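Local coordinates for galactose-binding like protein (Bacteroides thetaiotaomicron, PDB 7M1A) that is a SusE-like protein that probably acts in carbohydrate binding or breakdown, the part here being its calcium-binding, galactose-binding-like domain, at residues Y91-C96 with I154-L159. Residues are numbered along the deposited sequence; the frame is centred on the assembly and turned at random.
Sequences YEVWGC and IRIKCL
E92 with K157 and W94 with R155 form the two hydrogen-bonded pairs of an antiparallel contact between strands 91-96 and 154-158, whose axes come within 4.5 Å at 157°. Each pair exchanges two backbone bonds, while CA-H...O contacts, such as I156 CA to E92 O, fill in between. V93 and I154 cross on the face turned to strand 169-176, where V93 CG1 meets I154 CG2 at 3.9 Å. This is the facing of two antiparallel sheets in a beta-sandwich, consistent with the galactose-binding-like fold; the calcium ion lies about 12 Å from the side chain of I156. The opposite face carries E92, W94, R155 and K157, mixing charge with an indole. E92 and K157 run side by side; K157 CG is anti to the backbone N (chi1 180°) and the chain beyond it is extended, which lays CD 3.5 Å from E92 OE1. Water 1 joins them, donating to E92 OE1 at 2.6 Å and accepting from K157 NZ at 2.8 Å. W94 NE1 also donates to E92 OE1 (2.9 Å), lying above the carboxylate plane although the oxygen sits in the indole plane; both bonds probably favour a charged carboxylate. L159 CD1 packs against E92 OE2 at 3.6 Å, whereas the R155 guanidinium turns from strand 91-96 to a salt bridge with D16.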
loop_
_atom_site.group_PDB
_atom_site.type_symbol
_atom_site.label_atom_id
_atom_site.label_comp_id
_atom_site.label_asym_id
_atom_site.label_seq_id
_atom_site.Cartn_x
_atom_site.Cartn_y
_atom_site.Cartn_z
ATOM N N TYR A 91 -19.416 7.090 9.435
ATOM C CA TYR A 91 -18.601 6.245 8.563
ATOM C C TYR A 91 -19.092 4.818 8.681
ATOM O O TYR A 91 -19.917 4.521 9.535
ATOM C CB TYR A 91 -17.092 6.362 8.911
ATOM C CG TYR A 91 -16.679 6.017 10.328
ATOM C CD1 TYR A 91 -16.873 6.903 11.397
ATOM C CD2 TYR A 91 -16.053 4.798 10.578
ATOM C CE1 TYR A 91 -16.417 6.568 12.670
ATOM C CE2 TYR A 91 -15.595 4.477 11.856
ATOM C CZ TYR A 91 -15.773 5.366 12.907
ATOM O OH TYR A 91 -15.320 5.049 14.164
ATOM N N GLU A 92 -18.636 3.985 7.738
ATOM C CA GLU A 92 -19.137 2.627 7.702
ATOM C C GLU A 92 -17.977 1.641 7.581
ATOM O O GLU A 92 -16.950 1.964 6.960
ATOM C CB GLU A 92 -20.054 2.380 6.496
ATOM C CG GLU A 92 -21.332 3.205 6.560
ATOM C CD GLU A 92 -22.118 3.236 5.269
ATOM O OE1 GLU A 92 -21.635 2.763 4.228
ATOM O OE2 GLU A 92 -23.258 3.618 5.370
ATOM N N VAL A 93 -18.133 0.433 8.148
ATOM C CA VAL A 93 -17.164 -0.647 7.966
ATOM C C VAL A 93 -17.828 -1.735 7.163
ATOM O O VAL A 93 -18.921 -2.184 7.559
ATOM C CB VAL A 93 -16.629 -1.194 9.331
ATOM C CG1 VAL A 93 -15.514 -2.202 9.109
ATOM C CG2 VAL A 93 -16.203 -0.038 10.211
ATOM N N TRP A 94 -17.178 -2.200 6.090
ATOM C CA TRP A 94 -17.737 -3.206 5.177
ATOM C C TRP A 94 -16.718 -4.347 5.091
ATOM O O TRP A 94 -15.503 -4.179 5.337
ATOM C CB TRP A 94 -17.982 -2.674 3.741
ATOM C CG TRP A 94 -19.018 -1.623 3.624
ATOM C CD1 TRP A 94 -19.046 -0.379 4.241
ATOM C CD2 TRP A 94 -20.240 -1.725 2.880
ATOM N NE1 TRP A 94 -20.162 0.362 3.757
ATOM C CE2 TRP A 94 -20.919 -0.484 2.970
ATOM C CE3 TRP A 94 -20.819 -2.801 2.189
ATOM C CZ2 TRP A 94 -22.165 -0.311 2.327
ATOM C CZ3 TRP A 94 -22.018 -2.605 1.489
ATOM C CH2 TRP A 94 -22.662 -1.360 1.565
ATOM N N GLY A 95 -17.183 -5.566 4.756
ATOM C CA GLY A 95 -16.281 -6.689 4.657
ATOM C C GLY A 95 -16.709 -7.688 3.592
ATOM O O GLY A 95 -17.832 -7.605 3.013
ATOM N N CYS A 96 -15.739 -8.521 3.161
ATOM C CA CYS A 96 -16.075 -9.684 2.342
ATOM C C CYS A 96 -15.093 -10.802 2.651
ATOM O O CYS A 96 -14.106 -10.614 3.326
ATOM C CB CYS A 96 -16.150 -9.368 0.843
ATOM S SG CYS A 96 -14.579 -8.796 0.122
ATOM N N ILE A 154 -11.601 -5.761 4.278
ATOM C CA ILE A 154 -12.368 -4.685 4.910
ATOM C C ILE A 154 -12.336 -3.445 4.043
ATOM O O ILE A 154 -11.331 -3.143 3.398
ATOM C CB ILE A 154 -11.772 -4.340 6.282
ATOM C CG1 ILE A 154 -11.875 -5.547 7.238
ATOM C CG2 ILE A 154 -12.475 -3.133 6.931
ATOM C CD1 ILE A 154 -13.250 -5.931 7.685
ATOM N N ARG A 155 -13.441 -2.693 4.029
ATOM C CA ARG A 155 -13.454 -1.339 3.503
ATOM C C ARG A 155 -13.958 -0.388 4.593
ATOM O O ARG A 155 -14.900 -0.714 5.358
ATOM C CB ARG A 155 -14.280 -1.166 2.233
ATOM C CG ARG A 155 -13.535 -1.678 1.036
ATOM C CD ARG A 155 -14.491 -1.689 -0.160
ATOM N NE ARG A 155 -13.663 -1.086 -1.246
ATOM C CZ ARG A 155 -14.176 -0.786 -2.423
ATOM N NH1 ARG A 155 -15.454 -1.071 -2.711
ATOM N NH2 ARG A 155 -13.467 -0.147 -3.349
ATOM N N ILE A 156 -13.378 0.814 4.607
ATOM C CA ILE A 156 -13.952 1.901 5.415
ATOM C C ILE A 156 -14.401 3.008 4.464
ATOM O O ILE A 156 -13.710 3.362 3.511
ATOM C CB ILE A 156 -12.961 2.371 6.478
ATOM C CG1 ILE A 156 -12.868 1.247 7.555
ATOM C CG2 ILE A 156 -13.383 3.698 7.121
ATOM C CD1 ILE A 156 -11.838 1.482 8.636
ATOM N N LYS A 157 -15.676 3.442 4.643
ATOM C CA LYS A 157 -16.269 4.533 3.867
ATOM C C LYS A 157 -16.560 5.721 4.805
ATOM O O LYS A 157 -17.267 5.554 5.792
ATOM C CB LYS A 157 -17.535 3.998 3.195
ATOM C CG LYS A 157 -18.308 5.009 2.337
ATOM C CD LYS A 157 -19.726 4.449 1.880
ATOM C CE LYS A 157 -20.283 5.346 0.800
ATOM N NZ LYS A 157 -21.588 4.883 0.259
ATOM N N CYS A 158 -16.034 6.917 4.463
ATOM C CA CYS A 158 -16.267 8.108 5.279
ATOM C C CYS A 158 -17.427 8.902 4.678
ATOM O O CYS A 158 -17.250 9.592 3.654
ATOM C CB CYS A 158 -14.994 8.953 5.363
ATOM S SG CYS A 158 -15.302 10.220 6.624
ATOM N N LEU A 159 -18.628 8.783 5.295
ATOM C CA LEU A 159 -19.780 9.528 4.797
ATOM C C LEU A 159 -19.679 11.019 5.114
ATOM O O LEU A 159 -20.129 11.850 4.330
ATOM C CB LEU A 159 -21.062 9.015 5.419
ATOM C CG LEU A 159 -21.355 7.536 5.247
ATOM C CD1 LEU A 159 -22.576 7.119 6.093
ATOM C CD2 LEU A 159 -21.620 7.200 3.784
HETATM O O HOH W 1 -23.063 3.510 2.182
#